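Local coordinates for protein trehalose monomycolate exporter MmpL3 (Mycobacterium tuberculosis, PDB 7NVH) that probably exports trehalose monomycolate across the mycobacterial inner membrane as a proton-driven transporter of the RND superfamily, at residues Ile248-Val257 against Val318-Leu329; Arg283-Ala294 against Thr569-Ala577. All coordinates share one frame; numbering follows the deposited sequence.

Contact 1: residues Ile248-Val257 against Val318-Leu329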
loop_
_atom_site.group_PDB
_atom_site.type_symbol
_atom_site.label_atom_id
_atom_site.label_comp_id
_atom_site.label_asym_id
_atom_site.label_seq_id
_atom_site.Cartn_x
_atom_site.Cartn_y
_atom_site.Cartn_z
ATOM N N ILE A 248 3.975 -2.593 -14.292
ATOM C CA ILE A 248 4.602 -3.830 -14.740
ATOM C C ILE A 248 3.778 -4.492 -15.833
ATOM O O ILE A 248 4.332 -5.189 -16.689
ATOM C CB ILE A 248 4.840 -4.793 -13.570
ATOM C CG1 ILE A 248 3.524 -5.390 -13.099
ATOM C CG2 ILE A 248 5.520 -4.072 -12.424
ATOM C CD1 ILE A 248 3.699 -6.602 -12.265
ATOM N N ALA A 249 2.459 -4.297 -15.838
ATOM C CA ALA A 249 1.661 -4.797 -16.947
ATOM C C ALA A 249 2.016 -4.100 -18.249
ATOM O O ALA A 249 1.754 -4.647 -19.325
ATOM C CB ALA A 249 0.173 -4.629 -16.653
ATOM N N ILE A 250 2.601 -2.909 -18.172
ATOM C CA ILE A 250 3.089 -2.238 -19.366
ATOM C C ILE A 250 4.560 -2.560 -19.620
ATOM O O ILE A 250 4.984 -2.610 -20.777
ATOM C CB ILE A 250 2.847 -0.724 -19.254
ATOM C CG1 ILE A 250 1.346 -0.440 -19.238
ATOM C CG2 ILE A 250 3.484 0.013 -20.414
ATOM C CD1 ILE A 250 0.992 1.012 -19.447
ATOM N N ASP A 251 5.347 -2.815 -18.570
ATOM C CA ASP A 251 6.708 -3.300 -18.781
ATOM C C ASP A 251 6.716 -4.632 -19.518
ATOM O O ASP A 251 7.540 -4.852 -20.412
ATOM C CB ASP A 251 7.440 -3.454 -17.451
ATOM C CG ASP A 251 7.690 -2.140 -16.765
ATOM O OD1 ASP A 251 7.496 -1.084 -17.400
ATOM O OD2 ASP A 251 8.103 -2.170 -15.589
ATOM N N TYR A 252 5.828 -5.547 -19.130
ATOM C CA TYR A 252 5.784 -6.856 -19.771
ATOM C C TYR A 252 5.430 -6.724 -21.244
ATOM O O TYR A 252 6.042 -7.373 -22.104
ATOM C CB TYR A 252 4.774 -7.750 -19.053
ATOM C CG TYR A 252 5.144 -8.082 -17.625
ATOM C CD1 TYR A 252 6.405 -7.794 -17.126
ATOM C CD2 TYR A 252 4.225 -8.671 -16.771
ATOM C CE1 TYR A 252 6.742 -8.091 -15.826
ATOM C CE2 TYR A 252 4.554 -8.972 -15.468
ATOM C CZ TYR A 252 5.813 -8.679 -15.001
ATOM O OH TYR A 252 6.148 -8.975 -13.702
ATOM N N GLY A 253 4.448 -5.877 -21.554
ATOM C CA GLY A 253 4.121 -5.616 -22.942
ATOM C C GLY A 253 5.270 -4.977 -23.692
ATOM O O GLY A 253 5.530 -5.317 -24.846
ATOM N N LEU A 254 5.974 -4.046 -23.047
ATOM C CA LEU A 254 7.160 -3.451 -23.650
ATOM C C LEU A 254 8.165 -4.517 -24.049
ATOM O O LEU A 254 8.614 -4.567 -25.199
ATOM C CB LEU A 254 7.796 -2.466 -22.672
ATOM C CG LEU A 254 8.754 -1.416 -23.228
ATOM C CD1 LEU A 254 8.056 -0.482 -24.183
ATOM C CD2 LEU A 254 9.377 -0.642 -22.085
ATOM N N PHE A 255 8.522 -5.389 -23.106
ATOM C CA PHE A 255 9.538 -6.396 -23.386
ATOM C C PHE A 255 9.087 -7.352 -24.480
ATOM O O PHE A 255 9.857 -7.662 -25.396
ATOM C CB PHE A 255 9.898 -7.158 -22.113
ATOM C CG PHE A 255 10.872 -6.433 -21.235
ATOM C CD1 PHE A 255 12.233 -6.621 -21.392
ATOM C CD2 PHE A 255 10.432 -5.554 -20.264
ATOM C CE1 PHE A 255 13.134 -5.952 -20.592
ATOM C CE2 PHE A 255 11.327 -4.881 -19.461
ATOM C CZ PHE A 255 12.680 -5.080 -19.624
ATOM N N ILE A 256 7.837 -7.810 -24.424
ATOM C CA ILE A 256 7.392 -8.804 -25.396
ATOM C C ILE A 256 7.250 -8.191 -26.784
ATOM O O ILE A 256 7.646 -8.801 -27.786
ATOM C CB ILE A 256 6.094 -9.471 -24.915
ATOM C CG1 ILE A 256 6.411 -10.375 -23.727
ATOM C CG2 ILE A 256 5.458 -10.273 -26.030
ATOM C CD1 ILE A 256 5.214 -10.968 -23.073
ATOM N N VAL A 257 6.700 -6.979 -26.877
ATOM C CA VAL A 257 6.566 -6.324 -28.174
ATOM C C VAL A 257 7.936 -6.012 -28.759
ATOM O O VAL A 257 8.165 -6.186 -29.962
ATOM C CB VAL A 257 5.700 -5.060 -28.045
ATOM C CG1 VAL A 257 5.816 -4.206 -29.290
ATOM C CG2 VAL A 257 4.253 -5.436 -27.800
ATOM N N VAL A 318 -0.527 -9.060 -10.907
ATOM C CA VAL A 318 0.676 -9.537 -11.585
ATOM C C VAL A 318 0.382 -10.801 -12.382
ATOM O O VAL A 318 0.863 -10.960 -13.512
ATOM C CB VAL A 318 1.832 -9.743 -10.589
ATOM C CG1 VAL A 318 2.084 -8.478 -9.827
ATOM C CG2 VAL A 318 1.550 -10.880 -9.628
ATOM N N MET A 319 -0.409 -11.721 -11.824
ATOM C CA MET A 319 -0.729 -12.935 -12.560
ATOM C C MET A 319 -1.555 -12.624 -13.797
ATOM O O MET A 319 -1.322 -13.205 -14.862
ATOM C CB MET A 319 -1.455 -13.929 -11.656
ATOM C CG MET A 319 -0.533 -14.691 -10.717
ATOM S SD MET A 319 1.169 -14.817 -11.310
ATOM C CE MET A 319 1.005 -15.994 -12.653
ATOM N N LEU A 320 -2.512 -11.701 -13.688
ATOM C CA LEU A 320 -3.293 -11.337 -14.860
ATOM C C LEU A 320 -2.435 -10.635 -15.900
ATOM O O LEU A 320 -2.606 -10.861 -17.101
ATOM C CB LEU A 320 -4.471 -10.458 -14.464
ATOM C CG LEU A 320 -5.498 -10.386 -15.587
ATOM C CD1 LEU A 320 -5.979 -11.777 -15.952
ATOM C CD2 LEU A 320 -6.646 -9.518 -15.175
ATOM N N SER A 321 -1.510 -9.777 -15.465
ATOM C CA SER A 321 -0.628 -9.112 -16.416
ATOM C C SER A 321 0.237 -10.120 -17.158
ATOM O O SER A 321 0.392 -10.031 -18.381
ATOM C CB SER A 321 0.244 -8.088 -15.694
ATOM O OG SER A 321 1.161 -8.727 -14.826
ATOM N N ALA A 322 0.795 -11.095 -16.441
ATOM C CA ALA A 322 1.607 -12.113 -17.099
ATOM C C ALA A 322 0.774 -12.965 -18.046
ATOM O O ALA A 322 1.203 -13.254 -19.170
ATOM C CB ALA A 322 2.287 -12.998 -16.062
ATOM N N ILE A 323 -0.413 -13.388 -17.609
ATOM C CA ILE A 323 -1.251 -14.230 -18.454
ATOM C C ILE A 323 -1.658 -13.477 -19.711
ATOM O O ILE A 323 -1.632 -14.028 -20.815
ATOM C CB ILE A 323 -2.470 -14.736 -17.663
ATOM C CG1 ILE A 323 -2.031 -15.773 -16.632
ATOM C CG2 ILE A 323 -3.481 -15.363 -18.592
ATOM C CD1 ILE A 323 -3.012 -15.961 -15.500
ATOM N N LEU A 324 -2.023 -12.201 -19.568
ATOM C CA LEU A 324 -2.309 -11.373 -20.734
ATOM C C LEU A 324 -1.100 -11.288 -21.652
ATOM O O LEU A 324 -1.210 -11.532 -22.857
ATOM C CB LEU A 324 -2.735 -9.975 -20.290
ATOM C CG LEU A 324 -4.157 -9.779 -19.777
ATOM C CD1 LEU A 324 -4.327 -8.351 -19.333
ATOM C CD2 LEU A 324 -5.144 -10.094 -20.874
ATOM N N SER A 325 0.069 -10.979 -21.091
ATOM C CA SER A 325 1.255 -10.760 -21.908
ATOM C C SER A 325 1.680 -12.018 -22.649
ATOM O O SER A 325 2.307 -11.921 -23.707
ATOM C CB SER A 325 2.397 -10.248 -21.034
ATOM O OG SER A 325 2.042 -9.030 -20.409
ATOM N N ILE A 326 1.364 -13.199 -22.118
ATOM C CA ILE A 326 1.730 -14.437 -22.804
ATOM C C ILE A 326 0.587 -15.054 -23.599
ATOM O O ILE A 326 0.824 -16.022 -24.339
ATOM C CB ILE A 326 2.300 -15.482 -21.820
ATOM C CG1 ILE A 326 1.171 -16.191 -21.074
ATOM C CG2 ILE A 326 3.292 -14.842 -20.868
ATOM C CD1 ILE A 326 1.650 -17.265 -20.125
ATOM N N THR A 327 -0.637 -14.538 -23.483
ATOM C CA THR A 327 -1.768 -15.093 -24.216
ATOM C C THR A 327 -2.305 -14.140 -25.276
ATOM O O THR A 327 -2.366 -14.496 -26.455
ATOM C CB THR A 327 -2.893 -15.460 -23.243
ATOM O OG1 THR A 327 -3.105 -14.375 -22.335
ATOM C CG2 THR A 327 -2.532 -16.702 -22.453
ATOM N N VAL A 328 -2.703 -12.931 -24.883
ATOM C CA VAL A 328 -3.336 -12.014 -25.822
ATOM C C VAL A 328 -2.291 -11.315 -26.675
ATOM O O VAL A 328 -2.419 -11.242 -27.902
ATOM C CB VAL A 328 -4.210 -10.998 -25.067
ATOM C CG1 VAL A 328 -4.672 -9.900 -26.002
ATOM C CG2 VAL A 328 -5.395 -11.690 -24.441
ATOM N N LEU A 329 -1.249 -10.789 -26.037
ATOM C CA LEU A 329 -0.238 -10.032 -26.772
ATOM C C LEU A 329 0.451 -10.860 -27.848
ATOM O O LEU A 329 0.621 -10.348 -28.968
ATOM C CB LEU A 329 0.764 -9.427 -25.785
ATOM C CG LEU A 329 1.739 -8.414 -26.374
ATOM C CD1 LEU A 329 0.982 -7.257 -26.991
ATOM C CD2 LEU A 329 2.677 -7.917 -25.298
#
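A249 and G253 face S321 and S325 where two transmembrane helices run nearly parallel; the axes of the two segments come within 9.2 Å at an angle of 21°. Small residues four apart on both helices form a small-xxx-small pairing that lets the backbones approach: A249 CA and S321 CA are 4.9 Å apart, which brings A249 CB to 3.6 Å from S321 CB. Lacking a side chain, G253 leaves its CA accessible to L329, whose CD2 comes to 3.6 Å; the V257 and L329 side chains cross at about a right angle, CG2 against CD1. I256 leans back across the interface, its CD1 against S325 CB and its CG2 against L329 CD2. The Y252 ring brings CD2 and CE2 to S321 OG, CE2 at 3.5 Å, while A322 N and S325 OG lie near its plane at the edge. The I248 end is closed by CD1 against V318 CG1, with I292 of helix 270-297 beside both. Every touching residue is buried; less covered positions, such as I323 with M20 against it, lie on the part of 318-329 that does not touch 248-257.

No hydrogen bond crosses the interface. The serines spend their hydroxyls on their own helix: S321 OG donates to V318 O, and S325 OG, anti to its carbonyl carbon (chi1 -60°), donates to S321 O at 2.8 Å. The polar ends of D251 and Y252 reach Y641 and D640, aspartate-tyrosine pairs consistent with a proton pathway in this family. The joint rests on close fit and van der Waals contact rather than on hydrogen bonds between the two helices.

Contact 2: residues Arg283-Ala294 against Thr569-Ala577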
loop_
_atom_site.group_PDB
_atom_site.type_symbol
_atom_site.label_atom_id
_atom_site.label_comp_id
_atom_site.label_asym_id
_atom_site.label_seq_id
_atom_site.Cartn_x
_atom_site.Cartn_y
_atom_site.Cartn_z
ATOM N N ARG A 283 8.742 -16.330 -21.366
ATOM C CA ARG A 283 9.353 -17.042 -20.249
ATOM C C ARG A 283 9.909 -16.069 -19.220
ATOM O O ARG A 283 9.701 -16.242 -18.011
ATOM C CB ARG A 283 10.455 -17.963 -20.766
ATOM C CG ARG A 283 11.096 -18.828 -19.710
ATOM C CD ARG A 283 12.229 -19.641 -20.302
ATOM N NE ARG A 283 12.797 -20.573 -19.336
ATOM C CZ ARG A 283 13.667 -20.231 -18.394
ATOM N NH1 ARG A 283 14.073 -18.975 -18.292
ATOM N NH2 ARG A 283 14.133 -21.146 -17.558
ATOM N N THR A 284 10.610 -15.030 -19.680
ATOM C CA THR A 284 11.140 -14.036 -18.752
ATOM C C THR A 284 10.019 -13.324 -18.002
ATOM O O THR A 284 10.116 -13.093 -16.791
ATOM C CB THR A 284 12.004 -13.030 -19.504
ATOM O OG1 THR A 284 13.094 -13.715 -20.133
ATOM C CG2 THR A 284 12.559 -11.992 -18.552
ATOM N N VAL A 285 8.941 -12.977 -18.706
ATOM C CA VAL A 285 7.810 -12.296 -18.085
ATOM C C VAL A 285 7.133 -13.196 -17.059
ATOM O O VAL A 285 6.771 -12.750 -15.964
ATOM C CB VAL A 285 6.822 -11.827 -19.169
ATOM C CG1 VAL A 285 5.486 -11.471 -18.557
ATOM C CG2 VAL A 285 7.396 -10.644 -19.924
ATOM N N THR A 286 6.943 -14.472 -17.399
ATOM C CA THR A 286 6.336 -15.410 -16.464
ATOM C C THR A 286 7.179 -15.554 -15.208
ATOM O O THR A 286 6.649 -15.582 -14.091
ATOM C CB THR A 286 6.146 -16.766 -17.138
ATOM O OG1 THR A 286 5.317 -16.613 -18.295
ATOM C CG2 THR A 286 5.497 -17.748 -16.183
ATOM N N PHE A 287 8.500 -15.645 -15.368
ATOM C CA PHE A 287 9.352 -15.777 -14.194
ATOM C C PHE A 287 9.355 -14.502 -13.362
ATOM O O PHE A 287 9.388 -14.566 -12.130
ATOM C CB PHE A 287 10.765 -16.172 -14.609
ATOM C CG PHE A 287 10.973 -17.652 -14.660
ATOM C CD1 PHE A 287 11.143 -18.377 -13.497
ATOM C CD2 PHE A 287 10.974 -18.324 -15.866
ATOM C CE1 PHE A 287 11.326 -19.741 -13.536
ATOM C CE2 PHE A 287 11.157 -19.689 -15.912
ATOM C CZ PHE A 287 11.332 -20.397 -14.745
ATOM N N SER A 288 9.290 -13.336 -14.006
ATOM C CA SER A 288 9.183 -12.091 -13.249
ATOM C C SER A 288 7.885 -12.042 -12.449
ATOM O O SER A 288 7.871 -11.613 -11.287
ATOM C CB SER A 288 9.275 -10.894 -14.192
ATOM O OG SER A 288 10.538 -10.843 -14.829
ATOM N N ALA A 289 6.783 -12.480 -13.057
ATOM C CA ALA A 289 5.502 -12.469 -12.358
ATOM C C ALA A 289 5.508 -13.427 -11.174
ATOM O O ALA A 289 5.041 -13.081 -10.081
ATOM C CB ALA A 289 4.377 -12.820 -13.323
ATOM N N VAL A 290 6.024 -14.642 -11.368
ATOM C CA VAL A 290 6.056 -15.575 -10.246
ATOM C C VAL A 290 7.045 -15.103 -9.189
ATOM O O VAL A 290 6.881 -15.406 -8.004
ATOM C CB VAL A 290 6.361 -17.010 -10.713
ATOM C CG1 VAL A 290 5.391 -17.428 -11.801
ATOM C CG2 VAL A 290 7.791 -17.134 -11.185
ATOM N N LEU A 291 8.061 -14.332 -9.579
ATOM C CA LEU A 291 8.956 -13.748 -8.587
ATOM C C LEU A 291 8.238 -12.705 -7.745
ATOM O O LEU A 291 8.437 -12.642 -6.527
ATOM C CB LEU A 291 10.169 -13.133 -9.270
ATOM C CG LEU A 291 11.361 -14.070 -9.403
ATOM C CD1 LEU A 291 12.490 -13.322 -10.039
ATOM C CD2 LEU A 291 11.771 -14.602 -8.047
ATOM N N ILE A 292 7.407 -11.871 -8.373
ATOM C CA ILE A 292 6.599 -10.937 -7.592
ATOM C C ILE A 292 5.674 -11.694 -6.656
ATOM O O ILE A 292 5.513 -11.329 -5.486
ATOM C CB ILE A 292 5.796 -9.995 -8.503
ATOM C CG1 ILE A 292 6.690 -8.917 -9.083
ATOM C CG2 ILE A 292 4.693 -9.335 -7.711
ATOM C CD1 ILE A 292 5.927 -7.909 -9.889
ATOM N N VAL A 293 5.039 -12.752 -7.160
ATOM C CA VAL A 293 4.134 -13.535 -6.326
ATOM C C VAL A 293 4.875 -14.098 -5.122
ATOM O O VAL A 293 4.384 -14.043 -3.990
ATOM C CB VAL A 293 3.468 -14.646 -7.156
ATOM C CG1 VAL A 293 2.780 -15.646 -6.249
ATOM C CG2 VAL A 293 2.479 -14.044 -8.123
ATOM N N ALA A 294 6.078 -14.631 -5.343
ATOM C CA ALA A 294 6.868 -15.169 -4.241
ATOM C C ALA A 294 7.262 -14.079 -3.253
ATOM O O ALA A 294 7.263 -14.305 -2.038
ATOM C CB ALA A 294 8.109 -15.871 -4.783
ATOM N N THR A 569 11.985 -18.384 -1.428
ATOM C CA THR A 569 11.136 -18.539 -2.598
ATOM C C THR A 569 11.677 -17.821 -3.824
ATOM O O THR A 569 11.414 -18.265 -4.947
ATOM C CB THR A 569 9.723 -18.029 -2.305
ATOM O OG1 THR A 569 9.792 -16.691 -1.803
ATOM C CG2 THR A 569 9.041 -18.918 -1.279
ATOM N N THR A 570 12.419 -16.730 -3.644
ATOM C CA THR A 570 13.002 -16.040 -4.787
ATOM C C THR A 570 14.334 -16.632 -5.217
ATOM O O THR A 570 14.637 -16.625 -6.412
ATOM C CB THR A 570 13.184 -14.550 -4.494
ATOM O OG1 THR A 570 14.119 -14.379 -3.422
ATOM C CG2 THR A 570 11.856 -13.909 -4.136
ATOM N N ILE A 571 15.133 -17.157 -4.286
ATOM C CA ILE A 571 16.397 -17.774 -4.680
ATOM C C ILE A 571 16.147 -18.991 -5.562
ATOM O O ILE A 571 16.789 -19.160 -6.607
ATOM C CB ILE A 571 17.228 -18.132 -3.435
ATOM C CG1 ILE A 571 17.869 -16.874 -2.853
ATOM C CG2 ILE A 571 18.287 -19.160 -3.777
ATOM C CD1 ILE A 571 18.685 -17.126 -1.611
ATOM N N VAL A 572 15.199 -19.845 -5.174
ATOM C CA VAL A 572 14.899 -21.030 -5.972
ATOM C C VAL A 572 14.301 -20.637 -7.318
ATOM O O VAL A 572 14.643 -21.213 -8.358
ATOM C CB VAL A 572 13.970 -21.974 -5.192
ATOM C CG1 VAL A 572 13.582 -23.161 -6.049
ATOM C CG2 VAL A 572 14.644 -22.436 -3.914
ATOM N N LEU A 573 13.396 -19.659 -7.323
ATOM C CA LEU A 573 12.769 -19.251 -8.576
ATOM C C LEU A 573 13.784 -18.639 -9.532
ATOM O O LEU A 573 13.716 -18.866 -10.745
ATOM C CB LEU A 573 11.628 -18.277 -8.303
ATOM C CG LEU A 573 10.282 -18.950 -8.040
ATOM C CD1 LEU A 573 9.286 -17.957 -7.477
ATOM C CD2 LEU A 573 9.750 -19.602 -9.303
ATOM N N MET A 574 14.730 -17.859 -9.013
ATOM C CA MET A 574 15.774 -17.288 -9.847
ATOM C C MET A 574 16.826 -18.311 -10.247
ATOM O O MET A 574 17.520 -18.105 -11.248
ATOM C CB MET A 574 16.412 -16.103 -9.123
ATOM C CG MET A 574 15.497 -14.891 -9.088
ATOM S SD MET A 574 16.279 -13.341 -8.623
ATOM C CE MET A 574 17.458 -13.927 -7.419
ATOM N N PHE A 575 16.968 -19.401 -9.493
ATOM C CA PHE A 575 17.751 -20.526 -9.989
ATOM C C PHE A 575 17.045 -21.212 -11.148
ATOM O O PHE A 575 17.693 -21.696 -12.081
ATOM C CB PHE A 575 18.016 -21.532 -8.874
ATOM C CG PHE A 575 18.229 -22.926 -9.372
ATOM C CD1 PHE A 575 19.402 -23.275 -10.012
ATOM C CD2 PHE A 575 17.246 -23.885 -9.220
ATOM C CE1 PHE A 575 19.595 -24.553 -10.481
ATOM C CE2 PHE A 575 17.434 -25.167 -9.689
ATOM C CZ PHE A 575 18.609 -25.499 -10.320
ATOM N N LEU A 576 15.718 -21.303 -11.088
ATOM C CA LEU A 576 14.984 -21.887 -12.207
ATOM C C LEU A 576 15.046 -20.989 -13.435
ATOM O O LEU A 576 15.175 -21.479 -14.562
ATOM C CB LEU A 576 13.536 -22.159 -11.807
ATOM C CG LEU A 576 13.347 -23.135 -10.646
ATOM C CD1 LEU A 576 11.916 -23.099 -10.149
ATOM C CD2 LEU A 576 13.741 -24.540 -11.058
ATOM N N ALA A 577 14.955 -19.672 -13.240
ATOM C CA ALA A 577 15.024 -18.745 -14.365
ATOM C C ALA A 577 16.423 -18.709 -14.968
ATOM O O ALA A 577 16.586 -18.809 -16.189
ATOM C CB ALA A 577 14.596 -17.348 -13.919
#
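R283 turns the edge of its guanidinium to the carbonyls of L576 and A577, the last two of helix 559-577. With CG anti to the backbone nitrogen (chi1 -176°) and the chain extended to NE, the group brings NH1 to A577 O at 3.3 Å, a fairly straight bond (160°) lying in the carbonyl plane on a lone pair. NH2 meets L576 O at 3.2 Å along a more bent line (136°), tilted from that carbonyl's plane, and also bonds to L746 O. A long arginine suits this place: C-terminal carbonyls lack helical donors, and the positive charge would favour that end of the helix dipole. CE2 of F287 lies over the guanidinium centre, while the phenyl ring turns its edge to R283 CG and one face to A577, whose CB makes a CH-pi contact 3.9 Å from the ring centroid.

The helices are antiparallel and belong to different MMPL family regions, so this seam joins the two related parts of an RND-type membrane domain. Farther along, L291 and L573 slide past each other in opposite directions, with L291 CD2 3.7 Å from L573 CB. L291 CD1 strikes M574 CG across its chain, nearly at a right angle. V290 crosses L573 obliquely, and small A294 lets L573 CD1 come to 3.6 Å from its CB.

How the contacts relate
Contact 1 is wholly buried and lies within the first MMPL family region, whereas contact 2 joins that region to the second and has several partly exposed residues. Helix 270-297 lies between them, giving one side to contact 2 and packing by A289 and I292 on contact 1: A289 CB meets A322 CB at 3.4 Å, and I292 touches I248 and V318. The centres of the two contacts are about 15 Å apart. Contact 1 pairs nearly parallel helices, with small residues at their closest approach and no hydrogen bond between them; contact 2 pairs antiparallel helices and adds hydrogen bonds from an arginine to a helix end.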